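Local coordinates for protein thiamine pyrophosphokinase (Bacillus subtilis, PDB 3LM8) that catalyses the ATP-dependent pyrophosphorylation of thiamine to thiamine diphosphate, releasing AMP, in thiamine salvage, at residues L27-D32 with E47-F52; G142-E147 with F200-G205. The protein carries 1 engineered substitution. All coordinates share one frame; numbering follows the deposited sequence.

The two contacts fall in the two halves of the enzyme: contact 1, between residues 27-32 and 47-52, in the catalytic domain, and contact 2, between 142-147 and 200-205, in the vitamin B1 binding domain. They do not touch; their centres are about 33 Å apart, on opposite sides of the chain's centre, and their nearest atoms about 21 Å. Contact 1 is a parallel strand pair whose Asp32 side chain lies about 6 Å from a bound magnesium ion. Contact 2 is an antiparallel pair, with the side chain of Phe200 about 10 Å from the bound thiamine, whose pocket includes Tyr174, Leu176 and Thr186 to Asn191.

Contact 1. Residues L27-D32 with E47-F52; sequences LWIGVD and EAFGDF
Val31 and Phe49 stand side by side on one face of the sheet, and their side chains cross obliquely: Val31 CG2 lies 4.0 Å from Phe49 CB, so the valine meets the root of the aromatic side chain and not its ring. Phe49 CG, anti to its carbonyl carbon (chi1 -61°), leaves CB on the side toward Ile29. The ring comes near Ile29 on the same face, where Ile29 CD1 is 4.4 Å from Phe49 CE1. The other branch of Ile29, CG2, lies 4.1 Å from Glu47 CB, while the carboxylate of Glu47 leads away. Beneath these side chains runs a parallel pairing, the two strands of a beta-alpha-beta unit in which strand 26-31 passes through helix 33-41 to strand 47-49. Gly30 supplies both its N and its O to the pairing: Gly30 N gives a hydrogen bond to Glu47 O at 3.3 Å, and Gly30 O accepts from Phe49 N at 2.8 Å. Asp32 N then donates to Phe49 O at 3.1 Å. The alpha hydrogens of Ile29 and Val31 also approach the carbonyl oxygens of Glu47 and Phe49. On the reverse face Ala48 CB sits 3.7 Å from Gly30 O, and Ala48 also packs on Leu70 and Val72. Around the Phe49 ring, Trp88 of helix 81-92 meets it edge-to-face and Tyr73 brings up a second ring. Past the strand ends, Asp32 OD1 and Asp51 OD1 are 5.3 Å apart, and a bound magnesium ion lies in the neighbourhood of the Asp32 side chain, though too far from it for direct coordination.

Contact 2. Residues G142-E147 with F200-G205; sequences GEYDIE and FSFVKG. Engineered in segment 200-205: Val203 (natural residue Ala).
Strands 142-147 and 197-202 pair antiparallel at one margin of the four-stranded sheet in the thiamine-binding domain, and Tyr144 and Phe200 form a hydrogen-bonded pair within it. Tyr144 N donates to Phe200 O at 2.9 Å, and Phe200 N returns a bond to Tyr144 O at 3.0 Å. With chi1 at 68°, Phe200 CG stands between its own backbone N and carbonyl carbon. The ring reaches across to Tyr144, where Phe200 CZ lies 3.4 Å from Tyr144 CB and one Phe200 face lies against Tyr144 CA. The two rings are inclined at 31°, an oblique pairing. Ile146 CG2 meets the Phe200 rim at CE1, and Phe202 CE1 lies 3.9 Å from Tyr144 CE2, at the tyrosine edge. An alanine in place of Phe200 would probably leave a gap beside Tyr144 CB and Ile146 CG2 and let the tyrosine ring shift. On the other face, Ser201 CB packs 3.5 Å from Glu143 CG. The hydroxyl of Tyr144 is hydrogen-bonded to Pro140 O. Phe139 and Phe157 bring further rings to Phe200, which also packs against Leu169 of strand 167-170 and Met209 of strand 207-212.

Contact 1. Residues L27-D32 with E47-F52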
loop_
_atom_site.group_PDB
_atom_site.type_symbol
_atom_site.label_atom_id
_atom_site.label_comp_id
_atom_site.label_asym_id
_atom_site.label_seq_id
_atom_site.Cartn_x
_atom_site.Cartn_y
_atom_site.Cartn_z
ATOM N N LEU A 27 -13.927 4.741 -2.943
ATOM C CA LEU A 27 -14.298 5.400 -1.688
ATOM C C LEU A 27 -13.020 5.730 -0.935
ATOM O O LEU A 27 -12.013 5.006 -1.034
ATOM C CB LEU A 27 -15.124 4.474 -0.805
ATOM C CG LEU A 27 -16.432 3.970 -1.399
ATOM C CD1 LEU A 27 -16.799 2.624 -0.772
ATOM C CD2 LEU A 27 -17.517 5.027 -1.191
ATOM N N TRP A 28 -13.063 6.811 -0.170
ATOM C CA TRP A 28 -11.910 7.215 0.617
ATOM C C TRP A 28 -12.174 7.199 2.121
ATOM O O TRP A 28 -13.301 7.397 2.578
ATOM C CB TRP A 28 -11.454 8.615 0.226
ATOM C CG TRP A 28 -10.950 8.765 -1.167
ATOM C CD1 TRP A 28 -11.689 9.051 -2.271
ATOM C CD2 TRP A 28 -9.575 8.775 -1.589
ATOM N NE1 TRP A 28 -10.864 9.261 -3.355
ATOM C CE2 TRP A 28 -9.562 9.095 -2.964
ATOM C CE3 TRP A 28 -8.355 8.550 -0.936
ATOM C CZ2 TRP A 28 -8.376 9.200 -3.700
ATOM C CZ3 TRP A 28 -7.177 8.657 -1.670
ATOM C CH2 TRP A 28 -7.198 8.980 -3.036
ATOM N N ILE A 29 -11.120 6.951 2.888
ATOM C CA ILE A 29 -11.222 6.955 4.339
ATOM C C ILE A 29 -9.924 7.538 4.856
ATOM O O ILE A 29 -8.866 7.292 4.282
ATOM C CB ILE A 29 -11.419 5.537 4.931
ATOM C CG1 ILE A 29 -10.346 4.589 4.410
ATOM C CG2 ILE A 29 -12.799 5.021 4.595
ATOM C CD1 ILE A 29 -10.390 3.218 5.062
ATOM N N GLY A 30 -10.019 8.330 5.922
ATOM C CA GLY A 30 -8.844 8.945 6.502
ATOM C C GLY A 30 -8.461 8.320 7.824
ATOM O O GLY A 30 -9.325 7.943 8.620
ATOM N N VAL A 31 -7.157 8.207 8.052
ATOM C CA VAL A 31 -6.617 7.622 9.275
ATOM C C VAL A 31 -5.622 8.618 9.845
ATOM O O VAL A 31 -4.705 9.040 9.156
ATOM C CB VAL A 31 -5.898 6.263 8.975
ATOM C CG1 VAL A 31 -4.982 5.878 10.118
ATOM C CG2 VAL A 31 -6.934 5.153 8.731
ATOM N N ASP A 32 -5.817 9.009 11.098
ATOM C CA ASP A 32 -4.922 9.964 11.744
ATOM C C ASP A 32 -4.834 11.236 10.916
ATOM O O ASP A 32 -5.794 11.596 10.247
ATOM C CB ASP A 32 -3.531 9.347 11.902
ATOM C CG ASP A 32 -2.580 10.232 12.702
ATOM O OD1 ASP A 32 -2.968 10.680 13.808
ATOM O OD2 ASP A 32 -1.444 10.470 12.228
ATOM N N GLU A 47 -15.477 7.700 5.991
ATOM C CA GLU A 47 -15.286 7.367 7.397
ATOM C C GLU A 47 -13.885 7.867 7.754
ATOM O O GLU A 47 -13.125 8.278 6.879
ATOM C CB GLU A 47 -15.350 5.847 7.631
ATOM C CG GLU A 47 -16.462 5.094 6.902
ATOM C CD GLU A 47 -17.866 5.299 7.482
ATOM O OE1 GLU A 47 -18.820 4.726 6.898
ATOM O OE2 GLU A 47 -18.017 6.014 8.505
ATOM N N ALA A 48 -13.555 7.832 9.038
ATOM C CA ALA A 48 -12.246 8.255 9.519
ATOM C C ALA A 48 -11.930 7.440 10.765
ATOM O O ALA A 48 -12.792 7.240 11.620
ATOM C CB ALA A 48 -12.250 9.758 9.844
ATOM N N PHE A 49 -10.694 6.963 10.857
ATOM C CA PHE A 49 -10.262 6.154 11.992
ATOM C C PHE A 49 -9.118 6.789 12.790
ATOM O O PHE A 49 -8.238 7.452 12.233
ATOM C CB PHE A 49 -9.822 4.770 11.514
ATOM C CG PHE A 49 -10.900 3.991 10.831
ATOM C CD1 PHE A 49 -11.391 4.390 9.595
ATOM C CD2 PHE A 49 -11.407 2.828 11.411
ATOM C CE1 PHE A 49 -12.370 3.641 8.940
ATOM C CE2 PHE A 49 -12.395 2.065 10.761
ATOM C CZ PHE A 49 -12.872 2.473 9.527
ATOM N N GLY A 50 -9.129 6.568 14.100
ATOM C CA GLY A 50 -8.089 7.120 14.952
ATOM C C GLY A 50 -8.636 8.171 15.891
ATOM O O GLY A 50 -9.849 8.361 15.988
ATOM N N ASP A 51 -7.743 8.847 16.599
ATOM C CA ASP A 51 -8.153 9.897 17.523
ATOM C C ASP A 51 -7.571 11.215 17.046
ATOM O O ASP A 51 -6.962 11.282 15.975
ATOM C CB ASP A 51 -7.655 9.600 18.937
ATOM C CG ASP A 51 -6.165 9.362 18.985
ATOM O OD1 ASP A 51 -5.417 10.230 18.489
ATOM O OD2 ASP A 51 -5.742 8.311 19.515
ATOM N N PHE A 52 -7.732 12.256 17.845
ATOM C CA PHE A 52 -7.229 13.558 17.456
ATOM C C PHE A 52 -5.992 14.014 18.207
ATOM O O PHE A 52 -5.500 15.107 17.941
ATOM C CB PHE A 52 -8.325 14.622 17.628
ATOM C CG PHE A 52 -9.533 14.404 16.751
ATOM C CD1 PHE A 52 -10.494 13.454 17.085
ATOM C CD2 PHE A 52 -9.684 15.118 15.565
ATOM C CE1 PHE A 52 -11.584 13.216 16.243
ATOM C CE2 PHE A 52 -10.766 14.886 14.719
ATOM C CZ PHE A 52 -11.716 13.935 15.057
#

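Contact 2. Residues G142-E147 with F200-G205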
loop_
_atom_site.group_PDB
_atom_site.type_symbol
_atom_site.label_atom_id
_atom_site.label_comp_id
_atom_site.label_asym_id
_atom_site.label_seq_id
_atom_site.Cartn_x
_atom_site.Cartn_y
_atom_site.Cartn_z
ATOM N N GLY A 142 1.497 -18.219 -7.205
ATOM C CA GLY A 142 0.627 -18.027 -8.348
ATOM C C GLY A 142 1.442 -17.547 -9.530
ATOM O O GLY A 142 2.658 -17.708 -9.532
ATOM N N GLU A 143 0.783 -16.960 -10.524
ATOM C CA GLU A 143 1.462 -16.454 -11.710
ATOM C C GLU A 143 0.895 -15.074 -12.042
ATOM O O GLU A 143 -0.279 -14.947 -12.383
ATOM C CB GLU A 143 1.233 -17.406 -12.882
ATOM C CG GLU A 143 2.144 -17.147 -14.069
ATOM C CD GLU A 143 1.743 -17.942 -15.296
ATOM O OE1 GLU A 143 2.629 -18.226 -16.135
ATOM O OE2 GLU A 143 0.542 -18.268 -15.426
ATOM N N TYR A 144 1.737 -14.046 -11.982
ATOM C CA TYR A 144 1.275 -12.678 -12.215
ATOM C C TYR A 144 1.948 -11.897 -13.352
ATOM O O TYR A 144 3.136 -12.070 -13.638
ATOM C CB TYR A 144 1.426 -11.892 -10.908
ATOM C CG TYR A 144 1.027 -12.678 -9.675
ATOM C CD1 TYR A 144 -0.282 -12.652 -9.197
ATOM C CD2 TYR A 144 1.962 -13.482 -9.005
ATOM C CE1 TYR A 144 -0.661 -13.406 -8.080
ATOM C CE2 TYR A 144 1.599 -14.243 -7.889
ATOM C CZ TYR A 144 0.283 -14.200 -7.430
ATOM O OH TYR A 144 -0.090 -14.945 -6.329
ATOM N N ASP A 145 1.164 -11.022 -13.982
ATOM C CA ASP A 145 1.627 -10.173 -15.080
ATOM C C ASP A 145 1.747 -8.729 -14.603
ATOM O O ASP A 145 0.982 -8.292 -13.746
ATOM C CB ASP A 145 0.615 -10.180 -16.233
ATOM C CG ASP A 145 0.715 -11.409 -17.121
ATOM O OD1 ASP A 145 -0.264 -11.667 -17.861
ATOM O OD2 ASP A 145 1.761 -12.100 -17.102
ATOM N N ILE A 146 2.709 -7.993 -15.156
ATOM C CA ILE A 146 2.875 -6.570 -14.845
ATOM C C ILE A 146 3.137 -5.859 -16.158
ATOM O O ILE A 146 3.577 -6.463 -17.131
ATOM C CB ILE A 146 4.072 -6.241 -13.904
ATOM C CG1 ILE A 146 5.365 -6.816 -14.464
ATOM C CG2 ILE A 146 3.811 -6.748 -12.501
ATOM C CD1 ILE A 146 6.570 -6.455 -13.618
ATOM N N GLU A 147 2.857 -4.566 -16.177
ATOM C CA GLU A 147 3.065 -3.747 -17.361
ATOM C C GLU A 147 4.239 -2.821 -17.040
ATOM O O GLU A 147 4.497 -2.533 -15.875
ATOM C CB GLU A 147 1.792 -2.942 -17.656
ATOM C CG GLU A 147 1.733 -2.329 -19.048
ATOM C CD GLU A 147 0.365 -1.743 -19.370
ATOM O OE1 GLU A 147 -0.640 -2.471 -19.207
ATOM O OE2 GLU A 147 0.298 -0.565 -19.788
ATOM N N PHE A 200 5.946 -13.196 -13.757
ATOM C CA PHE A 200 6.724 -13.776 -12.685
ATOM C C PHE A 200 5.794 -14.767 -12.011
ATOM O O PHE A 200 4.575 -14.615 -12.060
ATOM C CB PHE A 200 7.228 -12.705 -11.697
ATOM C CG PHE A 200 6.150 -12.046 -10.884
ATOM C CD1 PHE A 200 5.408 -10.995 -11.405
ATOM C CD2 PHE A 200 5.899 -12.461 -9.575
ATOM C CE1 PHE A 200 4.434 -10.358 -10.630
ATOM C CE2 PHE A 200 4.931 -11.836 -8.796
ATOM C CZ PHE A 200 4.197 -10.781 -9.322
ATOM N N SER A 201 6.365 -15.804 -11.423
ATOM C CA SER A 201 5.575 -16.820 -10.753
ATOM C C SER A 201 6.458 -17.709 -9.887
ATOM O O SER A 201 7.656 -17.869 -10.135
ATOM C CB SER A 201 4.805 -17.656 -11.784
ATOM O OG SER A 201 5.619 -17.981 -12.892
ATOM N N PHE A 202 5.847 -18.265 -8.853
ATOM C CA PHE A 202 6.526 -19.129 -7.902
ATOM C C PHE A 202 5.458 -20.036 -7.294
ATOM O O PHE A 202 4.273 -19.690 -7.263
ATOM C CB PHE A 202 7.224 -18.282 -6.820
ATOM C CG PHE A 202 6.356 -17.195 -6.242
ATOM C CD1 PHE A 202 6.001 -16.088 -7.010
ATOM C CD2 PHE A 202 5.833 -17.313 -4.952
ATOM C CE1 PHE A 202 5.140 -15.130 -6.512
ATOM C CE2 PHE A 202 4.968 -16.347 -4.443
ATOM C CZ PHE A 202 4.619 -15.255 -5.228
ATOM N N VAL A 203 5.871 -21.196 -6.808
ATOM C CA VAL A 203 4.912 -22.139 -6.261
ATOM C C VAL A 203 4.689 -22.125 -4.750
ATOM O O VAL A 203 3.613 -22.503 -4.285
ATOM C CB VAL A 203 5.285 -23.558 -6.708
ATOM C CG1 VAL A 203 5.255 -23.619 -8.233
ATOM C CG2 VAL A 203 6.674 -23.931 -6.184
ATOM N N LYS A 204 5.686 -21.681 -3.990
ATOM C CA LYS A 204 5.569 -21.656 -2.539
ATOM C C LYS A 204 6.181 -20.403 -1.899
ATOM O O LYS A 204 7.191 -19.877 -2.376
ATOM C CB LYS A 204 6.228 -22.917 -1.965
ATOM C CG LYS A 204 5.911 -23.191 -0.497
ATOM C CD LYS A 204 6.526 -24.515 -0.039
ATOM C CE LYS A 204 5.979 -24.946 1.308
ATOM N NZ LYS A 204 4.521 -25.246 1.221
ATOM N N GLY A 205 5.568 -19.937 -0.810
ATOM C CA GLY A 205 6.063 -18.756 -0.121
ATOM C C GLY A 205 5.249 -17.481 -0.309
ATOM O O GLY A 205 4.187 -17.465 -0.936
#